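Local coordinates for protein 6-pyruvoyl tetrahydrobiopterin synthase (Plasmodium vivax, PDB 3LX3) that belongs to the 6-pyruvoyl tetrahydropterin synthase family, assembles from six chains and holds a zinc ion and 2-amino-1,5-dihydropteridine-4,6-dione, at residues F37-K41 and S95-N99; F40-E45 and C111-Y117. All blocks are in the same frame, centred on the assembly; numbering follows the deposited sequence. Where two conformers were deposited one is given.

Contact 1: residues F37-K41 and S95-N99; sequences FIAFK and SDVLN
In this tetrahydropterin-synthase-type fold, the end of strand 20-40 in the antiparallel sheet packs against the entry to strand 98-103, which opens a separate three-stranded antiparallel sheet. Residues 37-40 are extended, and Lys41 is the second residue of the turn Phe40 to Phe43. Across the gap, Ser95 forms an ST turn: its OG (chi1 t) accepts from Val97 N at 3.2 Å. Asp96 and Val97 have psi near 0°, and Leu98 returns to beta values. The backbones come closest at Phe40 and Val97, whose CA atoms are 6.0 Å apart, and no direct hydrogen bond joins the segments. Val97, buried and with chi1 m, is at the centre of the contact. Val97 CG2 lies 3.7 Å from Ala39 CB, 3.5 Å from Ala39 O and 3.8 Å from Phe40 N, while Val97 CG1 meets Lys41 CD at 3.6 Å. Lys41 bends round it (chi1 and chi2 m, then t, t), so that the aliphatic chain lies on the valine and Lys41 CE reaches 4.1 Å from Asp96 OD2; NZ has a weak, long ion pair with Glu112. Leu98 (m, t) extends the apolar patch: Leu98 CD2 is 3.9 Å from Ala39 CB and 4.1 Å from Phe37 CE1. Phe37, chi1 p, also stacks on Tyr117, its side chain about 7 Å from the zinc ion bound by His36, His48, His50 and Glu168. Phe40 turns its CB away from 95-99 and packs on Asp65 of a second subunit. One water bridges the segments, donating to Ala39 O at 2.8 Å and accepting from Ser95 OG at 2.8 Å.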
ATOM      1  N   PHE A  37      19.331  -7.836 -17.942  1.00 15.97           N
ATOM      2  CA  PHE A  37      18.753  -9.113 -18.361  1.00 15.52           C
ATOM      3  C   PHE A  37      19.535 -10.230 -17.674  1.00 15.09           C
ATOM      4  O   PHE A  37      20.773 -10.191 -17.563  1.00 16.12           O
ATOM      5  CB  PHE A  37      18.690  -9.276 -19.917  1.00 16.14           C
ATOM      6  CG  PHE A  37      20.024  -9.285 -20.624  1.00 16.33           C
ATOM      7  CD1 PHE A  37      20.733 -10.462 -20.819  1.00 17.51           C
ATOM      8  CD2 PHE A  37      20.510  -8.114 -21.181  1.00 19.58           C
ATOM      9  CE1 PHE A  37      21.920 -10.465 -21.535  1.00 19.08           C
ATOM     10  CE2 PHE A  37      21.694  -8.106 -21.861  1.00 18.47           C
ATOM     11  CZ  PHE A  37      22.400  -9.281 -22.026  1.00 17.34           C
ATOM     12  N   ILE A  38      18.807 -11.266 -17.281  1.00 16.95           N
ATOM     13  CA  ILE A  38      19.390 -12.500 -16.726  0.50 18.27           C
ATOM     14  C   ILE A  38      19.970 -13.348 -17.847  1.00 18.59           C
ATOM     15  O   ILE A  38      19.329 -13.536 -18.885  1.00 18.40           O
ATOM     16  CB  ILE A  38      18.295 -13.352 -16.027  0.50 19.66           C
ATOM     17  CG1 ILE A  38      17.711 -12.617 -14.817  0.50 17.28           C
ATOM     18  CG2 ILE A  38      18.845 -14.764 -15.653  0.50 19.25           C
ATOM     19  CD1 ILE A  38      18.677 -12.303 -13.708  0.50 18.24           C
ATOM     20  N   ALA A  39      21.182 -13.857 -17.647  1.00 19.65           N
ATOM     21  CA  ALA A  39      21.761 -14.874 -18.502  1.00 19.35           C
ATOM     22  C   ALA A  39      22.495 -15.863 -17.636  1.00 18.79           C
ATOM     23  O   ALA A  39      23.272 -15.484 -16.773  1.00 19.29           O
ATOM     24  CB  ALA A  39      22.759 -14.246 -19.526  1.00 19.41           C
ATOM     25  N   PHE A  40      22.256 -17.144 -17.882  1.00 19.17           N
ATOM     26  CA  PHE A  40      23.024 -18.237 -17.262  1.00 20.35           C
ATOM     27  C   PHE A  40      23.115 -19.386 -18.268  1.00 22.81           C
ATOM     28  O   PHE A  40      22.671 -19.243 -19.379  1.00 20.99           O
ATOM     29  CB  PHE A  40      22.449 -18.674 -15.879  1.00 21.02           C
ATOM     30  CG  PHE A  40      20.995 -19.047 -15.857  1.00 22.90           C
ATOM     31  CD1 PHE A  40      20.561 -20.330 -16.214  1.00 24.03           C
ATOM     32  CD2 PHE A  40      20.065 -18.159 -15.331  1.00 23.28           C
ATOM     33  CE1 PHE A  40      19.217 -20.694 -16.119  1.00 26.85           C
ATOM     34  CE2 PHE A  40      18.720 -18.526 -15.234  1.00 26.51           C
ATOM     35  CZ  PHE A  40      18.308 -19.799 -15.646  1.00 27.00           C
ATOM     36  N   LYS A  41      23.728 -20.507 -17.915  1.00 22.64           N
ATOM     37  CA  LYS A  41      23.956 -21.570 -18.898  1.00 24.60           C
ATOM     38  C   LYS A  41      22.636 -22.087 -19.408  1.00 25.01           C
ATOM     39  O   LYS A  41      21.787 -22.521 -18.630  1.00 28.42           O
ATOM     40  CB  LYS A  41      24.767 -22.718 -18.267  1.00 27.37           C
ATOM     41  CG  LYS A  41      26.227 -22.395 -18.049  1.00 33.70           C
ATOM     42  CD  LYS A  41      26.968 -22.304 -19.384  1.00 45.26           C
ATOM     43  CE  LYS A  41      28.458 -22.006 -19.217  1.00 47.82           C
ATOM     44  NZ  LYS A  41      29.043 -21.735 -20.585  1.00 50.40           N
ATOM     45  N   SER A  95      30.097 -12.593 -15.342  1.00 21.81           N
ATOM     46  CA  SER A  95      29.267 -13.602 -15.979  1.00 20.52           C
ATOM     47  C   SER A  95      30.093 -14.554 -16.806  1.00 19.59           C
ATOM     48  O   SER A  95      30.930 -14.116 -17.621  1.00 25.25           O
ATOM     49  CB  SER A  95      28.274 -12.939 -16.926  1.00 21.39           C
ATOM     50  OG  SER A  95      27.473 -13.932 -17.571  1.00 21.53           O
ATOM     51  N   ASP A  96      29.787 -15.836 -16.673  1.00 20.80           N
ATOM     52  CA  ASP A  96      30.480 -16.855 -17.426  1.00 25.86           C
ATOM     53  C   ASP A  96      29.795 -17.165 -18.744  1.00 24.61           C
ATOM     54  O   ASP A  96      30.292 -18.008 -19.504  1.00 28.46           O
ATOM     55  CB  ASP A  96      30.625 -18.133 -16.584  1.00 29.89           C
ATOM     56  CG  ASP A  96      29.291 -18.728 -16.125  1.00 34.25           C
ATOM     57  OD1 ASP A  96      28.247 -18.045 -16.078  1.00 35.26           O
ATOM     58  OD2 ASP A  96      29.311 -19.925 -15.754  1.00 43.15           O
ATOM     59  N   VAL A  97      28.697 -16.481 -19.052  1.00 19.58           N
ATOM     60  CA  VAL A  97      27.965 -16.711 -20.300  1.00 18.77           C
ATOM     61  C   VAL A  97      27.832 -15.473 -21.165  1.00 21.03           C
ATOM     62  O   VAL A  97      27.109 -15.475 -22.160  1.00 23.25           O
ATOM     63  CB  VAL A  97      26.573 -17.310 -20.043  1.00 19.45           C
ATOM     64  CG1 VAL A  97      26.665 -18.677 -19.390  1.00 21.61           C
ATOM     65  CG2 VAL A  97      25.705 -16.388 -19.190  1.00 20.23           C
ATOM     66  N   LEU A  98      28.470 -14.371 -20.766  1.00 19.60           N
ATOM     67  CA  LEU A  98      28.479 -13.153 -21.553  1.00 19.22           C
ATOM     68  C   LEU A  98      29.903 -12.816 -21.914  1.00 20.35           C
ATOM     69  O   LEU A  98      30.812 -12.972 -21.076  1.00 22.09           O
ATOM     70  CB  LEU A  98      27.893 -11.956 -20.803  1.00 21.38           C
ATOM     71  CG  LEU A  98      26.478 -12.126 -20.289  1.00 22.08           C
ATOM     72  CD1 LEU A  98      26.097 -10.907 -19.424  1.00 25.80           C
ATOM     73  CD2 LEU A  98      25.522 -12.340 -21.429  1.00 22.75           C
ATOM     74  N   ASN A  99      30.110 -12.394 -23.163  1.00 18.47           N
ATOM     75  CA  ASN A  99      31.384 -11.858 -23.650  1.00 18.37           C
ATOM     76  C   ASN A  99      31.283 -10.360 -23.659  1.00 19.40           C
ATOM     77  O   ASN A  99      30.489  -9.793 -24.391  1.00 19.51           O
ATOM     78  CB  ASN A  99      31.654 -12.415 -25.053  1.00 20.84           C
ATOM     79  CG  ASN A  99      32.961 -11.991 -25.630  1.00 28.51           C
ATOM     80  OD1 ASN A  99      33.321 -10.833 -25.581  1.00 29.79           O
ATOM     81  ND2 ASN A  99      33.656 -12.933 -26.266  1.00 39.72           N
TER
HETATM   82  O   HOH W   1      25.042 -13.391 -16.377  1.00 18.85           O

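Contact 2: residues F40-E45 and C111-Y117; sequences FKGFRE and CEDNSEY
Two beta turns face each other: a type II turn, Phe40 to Phe43, between strands 20-40 and 43-44, and a type I turn, Cys111 to Asn114, between strands 106-111 and 116-120. Hydrogen bonds Phe40 N to Phe43 O (2.9 Å) and Phe43 N to Phe40 O (3.0 Å) close the first; Asn114 N to Cys111 O (2.9 Å) closes the second. Nearest CA pairs are Gly42-Glu112 (8.0 Å) and Arg44-Cys111 (7.6 Å). Salt bridges dominate: Arg44 (chi1 t, chi2 -99°, chi3 m) reaches Asp113 OD2 with NE at 3.0 Å and NH2 at 3.3 Å, and Lys41 NZ meets Glu112 OE1 weakly at 3.5 Å. An Asx turn fixes Asp113, whose OD1 accepts from Ser115 N (3.0 Å) and Ser115 OG (2.9 Å). Arg44 CG packs 3.8 Å from Cys111 SG. Arg44 NH1 lies 2.6 Å from Tyr117 OH, at the ring edge; Asp123 of a third subunit salt-bridges that NH1 and accepts a hydrogen bond from Tyr117 OH, joining the contact to the assembly. At the first turn, Glu112 OE2 accepts from Gly42 N at 3.0 Å and lies 2.6 Å from a water, itself 3.0 Å from Phe40 O.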
ATOM      1  N   PHE A  40      22.256 -17.144 -17.882  1.00 19.17           N
ATOM      2  CA  PHE A  40      23.024 -18.237 -17.262  1.00 20.35           C
ATOM      3  C   PHE A  40      23.115 -19.386 -18.268  1.00 22.81           C
ATOM      4  O   PHE A  40      22.671 -19.243 -19.379  1.00 20.99           O
ATOM      5  CB  PHE A  40      22.449 -18.674 -15.879  1.00 21.02           C
ATOM      6  CG  PHE A  40      20.995 -19.047 -15.857  1.00 22.90           C
ATOM      7  CD1 PHE A  40      20.561 -20.330 -16.214  1.00 24.03           C
ATOM      8  CD2 PHE A  40      20.065 -18.159 -15.331  1.00 23.28           C
ATOM      9  CE1 PHE A  40      19.217 -20.694 -16.119  1.00 26.85           C
ATOM     10  CE2 PHE A  40      18.720 -18.526 -15.234  1.00 26.51           C
ATOM     11  CZ  PHE A  40      18.308 -19.799 -15.646  1.00 27.00           C
ATOM     12  N   LYS A  41      23.728 -20.507 -17.915  1.00 22.64           N
ATOM     13  CA  LYS A  41      23.956 -21.570 -18.898  1.00 24.60           C
ATOM     14  C   LYS A  41      22.636 -22.087 -19.408  1.00 25.01           C
ATOM     15  O   LYS A  41      21.787 -22.521 -18.630  1.00 28.42           O
ATOM     16  CB  LYS A  41      24.767 -22.718 -18.267  1.00 27.37           C
ATOM     17  CG  LYS A  41      26.227 -22.395 -18.049  1.00 33.70           C
ATOM     18  CD  LYS A  41      26.968 -22.304 -19.384  1.00 45.26           C
ATOM     19  CE  LYS A  41      28.458 -22.006 -19.217  1.00 47.82           C
ATOM     20  NZ  LYS A  41      29.043 -21.735 -20.585  1.00 50.40           N
ATOM     21  N   GLY A  42      22.450 -21.985 -20.711  1.00 26.75           N
ATOM     22  CA  GLY A  42      21.218 -22.391 -21.369  1.00 30.76           C
ATOM     23  C   GLY A  42      20.037 -21.433 -21.362  1.00 31.42           C
ATOM     24  O   GLY A  42      18.959 -21.790 -21.827  1.00 34.65           O
ATOM     25  N   PHE A  43      20.212 -20.217 -20.833  1.00 27.26           N
ATOM     26  CA  PHE A  43      19.111 -19.271 -20.709  1.00 27.18           C
ATOM     27  C   PHE A  43      19.588 -17.834 -20.873  1.00 26.38           C
ATOM     28  O   PHE A  43      20.565 -17.433 -20.248  1.00 25.13           O
ATOM     29  CB  PHE A  43      18.449 -19.411 -19.341  1.00 27.38           C
ATOM     30  CG  PHE A  43      17.305 -18.453 -19.120  1.00 27.93           C
ATOM     31  CD1 PHE A  43      16.076 -18.668 -19.722  1.00 34.72           C
ATOM     32  CD2 PHE A  43      17.467 -17.326 -18.319  1.00 30.61           C
ATOM     33  CE1 PHE A  43      15.023 -17.763 -19.518  1.00 35.55           C
ATOM     34  CE2 PHE A  43      16.424 -16.434 -18.123  1.00 30.56           C
ATOM     35  CZ  PHE A  43      15.210 -16.651 -18.715  1.00 32.81           C
ATOM     36  N   ARG A  44      18.864 -17.067 -21.688  1.00 27.97           N
ATOM     37  CA  ARG A  44      19.118 -15.643 -21.898  1.00 28.22           C
ATOM     38  C   ARG A  44      17.673 -15.103 -21.932  1.00 27.24           C
ATOM     39  O   ARG A  44      16.756 -15.753 -22.461  1.00 33.73           O
ATOM     40  CB  ARG A  44      19.830 -15.423 -23.250  1.00 30.27           C
ATOM     41  CG  ARG A  44      20.624 -14.084 -23.508  1.00 37.10           C
ATOM     42  CD  ARG A  44      19.859 -13.003 -24.322  1.00 37.67           C
ATOM     43  NE  ARG A  44      19.339 -13.443 -25.628  1.00 36.57           N
ATOM     44  CZ  ARG A  44      18.452 -12.752 -26.339  1.00 43.19           C
ATOM     45  NH1 ARG A  44      17.984 -11.589 -25.888  1.00 36.42           N
ATOM     46  NH2 ARG A  44      18.014 -13.218 -27.498  1.00 53.78           N
ATOM     47  N   GLU A  45      17.445 -13.967 -21.331  1.00 22.24           N
ATOM     48  CA  GLU A  45      16.176 -13.273 -21.573  1.00 24.71           C
ATOM     49  C   GLU A  45      16.408 -11.957 -22.242  1.00 22.09           C
ATOM     50  O   GLU A  45      17.553 -11.507 -22.355  1.00 21.04           O
ATOM     51  CB  GLU A  45      15.447 -13.080 -20.286  1.00 26.67           C
ATOM     52  CG  GLU A  45      16.041 -12.091 -19.417  1.00 21.93           C
ATOM     53  CD  GLU A  45      15.377 -12.012 -18.045  1.00 27.42           C
ATOM     54  OE1 GLU A  45      14.231 -12.481 -17.869  1.00 35.83           O
ATOM     55  OE2 GLU A  45      15.994 -11.417 -17.158  1.00 22.71           O
ATOM     56  N   CYS A 111      26.143 -12.791 -26.400  1.00 18.66           N
ATOM     57  CA  CYS A 111      25.550 -13.878 -25.608  1.00 19.08           C
ATOM     58  C   CYS A 111      25.870 -15.251 -26.224  1.00 21.96           C
ATOM     59  O   CYS A 111      26.359 -15.332 -27.357  1.00 21.23           O
ATOM     60  CB  CYS A 111      24.058 -13.715 -25.539  1.00 19.28           C
ATOM     61  SG  CYS A 111      23.631 -12.107 -24.749  1.00 23.09           S
ATOM     62  N   GLU A 112      25.566 -16.314 -25.490  1.00 20.93           N
ATOM     63  CA  GLU A 112      25.761 -17.699 -25.930  0.65 24.98           C
ATOM     64  C   GLU A 112      25.005 -18.012 -27.216  1.00 24.25           C
ATOM     65  O   GLU A 112      25.436 -18.847 -28.015  1.00 28.06           O
ATOM     66  CB  GLU A 112      25.216 -18.704 -24.893  0.65 29.51           C
ATOM     67  CG  GLU A 112      25.881 -18.803 -23.534  0.65 31.78           C
ATOM     68  CD  GLU A 112      25.350 -20.041 -22.745  0.65 30.85           C
ATOM     69  OE1 GLU A 112      26.188 -20.905 -22.421  0.65 45.26           O
ATOM     70  OE2 GLU A 112      24.114 -20.172 -22.505  0.65 24.68           O
ATOM     71  N   ASP A 113      23.834 -17.373 -27.390  1.00 23.36           N
ATOM     72  CA  ASP A 113      22.989 -17.575 -28.569  1.00 25.82           C
ATOM     73  C   ASP A 113      23.393 -16.611 -29.720  1.00 27.28           C
ATOM     74  O   ASP A 113      22.668 -16.475 -30.726  1.00 28.55           O
ATOM     75  CB  ASP A 113      21.501 -17.459 -28.195  1.00 29.31           C
ATOM     76  CG  ASP A 113      21.104 -16.055 -27.742  1.00 32.73           C
ATOM     77  OD1 ASP A 113      21.970 -15.156 -27.768  1.00 26.51           O
ATOM     78  OD2 ASP A 113      19.926 -15.870 -27.348  1.00 32.97           O
ATOM     79  N   ASN A 114      24.547 -15.957 -29.538  1.00 24.82           N
ATOM     80  CA  ASN A 114      25.153 -14.979 -30.463  1.00 24.68           C
ATOM     81  C   ASN A 114      24.417 -13.647 -30.567  1.00 25.10           C
ATOM     82  O   ASN A 114      24.842 -12.800 -31.364  1.00 25.02           O
ATOM     83  CB  ASN A 114      25.479 -15.599 -31.841  1.00 33.33           C
ATOM     84  CG  ASN A 114      26.800 -16.378 -31.795  1.00 40.31           C
ATOM     85  OD1 ASN A 114      26.809 -17.602 -31.782  1.00 52.70           O
ATOM     86  ND2 ASN A 114      27.916 -15.647 -31.689  1.00 51.29           N
ATOM     87  N   SER A 115      23.426 -13.417 -29.691  1.00 23.26           N
ATOM     88  CA  SER A 115      22.760 -12.098 -29.593  1.00 21.44           C
ATOM     89  C   SER A 115      23.805 -11.076 -29.188  1.00 21.88           C
ATOM     90  O   SER A 115      24.675 -11.384 -28.389  1.00 21.02           O
ATOM     91  CB  SER A 115      21.671 -12.109 -28.551  1.00 21.68           C
ATOM     92  OG  SER A 115      20.587 -12.927 -29.001  1.00 29.90           O
ATOM     93  N   GLU A 116      23.696  -9.873 -29.716  1.00 18.13           N
ATOM     94  CA  GLU A 116      24.653  -8.795 -29.454  1.00 18.31           C
ATOM     95  C   GLU A 116      23.921  -7.549 -28.975  1.00 15.05           C
ATOM     96  O   GLU A 116      22.871  -7.150 -29.529  1.00 16.19           O
ATOM     97  CB  GLU A 116      25.472  -8.440 -30.711  1.00 24.18           C
ATOM     98  CG  GLU A 116      26.493  -9.487 -31.176  1.00 31.31           C
ATOM     99  CD  GLU A 116      27.305  -8.981 -32.391  1.00 36.99           C
ATOM    100  OE1 GLU A 116      27.170  -7.799 -32.749  1.00 42.07           O
ATOM    101  OE2 GLU A 116      28.086  -9.776 -32.946  1.00 51.58           O
ATOM    102  N   TYR A 117      24.519  -6.887 -27.966  1.00 15.53           N
ATOM    103  CA  TYR A 117      24.078  -5.598 -27.446  1.00 14.93           C
ATOM    104  C   TYR A 117      25.242  -4.642 -27.459  1.00 15.17           C
ATOM    105  O   TYR A 117      26.414  -5.058 -27.284  1.00 16.43           O
ATOM    106  CB  TYR A 117      23.647  -5.766 -25.957  1.00 13.90           C
ATOM    107  CG  TYR A 117      22.510  -6.726 -25.766  1.00 13.97           C
ATOM    108  CD1 TYR A 117      21.205  -6.291 -25.623  1.00 14.71           C
ATOM    109  CD2 TYR A 117      22.745  -8.081 -25.751  1.00 17.39           C
ATOM    110  CE1 TYR A 117      20.183  -7.201 -25.476  1.00 16.91           C
ATOM    111  CE2 TYR A 117      21.725  -8.982 -25.613  1.00 19.89           C
ATOM    112  CZ  TYR A 117      20.425  -8.525 -25.486  1.00 18.47           C
ATOM    113  OH  TYR A 117      19.401  -9.458 -25.367  1.00 21.22           O
TER
HETATM  114  O   HOH W   2      22.968 -17.855 -21.966  1.00 24.59           O

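Both contacts tie the hairpin of strands 20-40 and 43-44 to the same three-stranded sheet, contact 1 at strand 98-103 and contact 2 at the turn between strands 106-111 and 116-120 and the start of the latter. They share Phe40 and Lys41, their centres 6 Å apart. Contact 1 is mainly apolar, with Phe37, Ala39 and Val97 buried, and a second subunit packs on it; charged groups, several exposed, carry contact 2, which a third subunit reaches through Asp123. Between them, Ile38 N lies 2.8 Å from Glu45 OE2, a probable hydrogen bond, and Phe37 CZ packs 3.7 Å from Tyr117 CE2. Glu45 brings its side chain within about 4 Å of both zinc and 2-amino-1,5-dihydropteridine-4,6-dione.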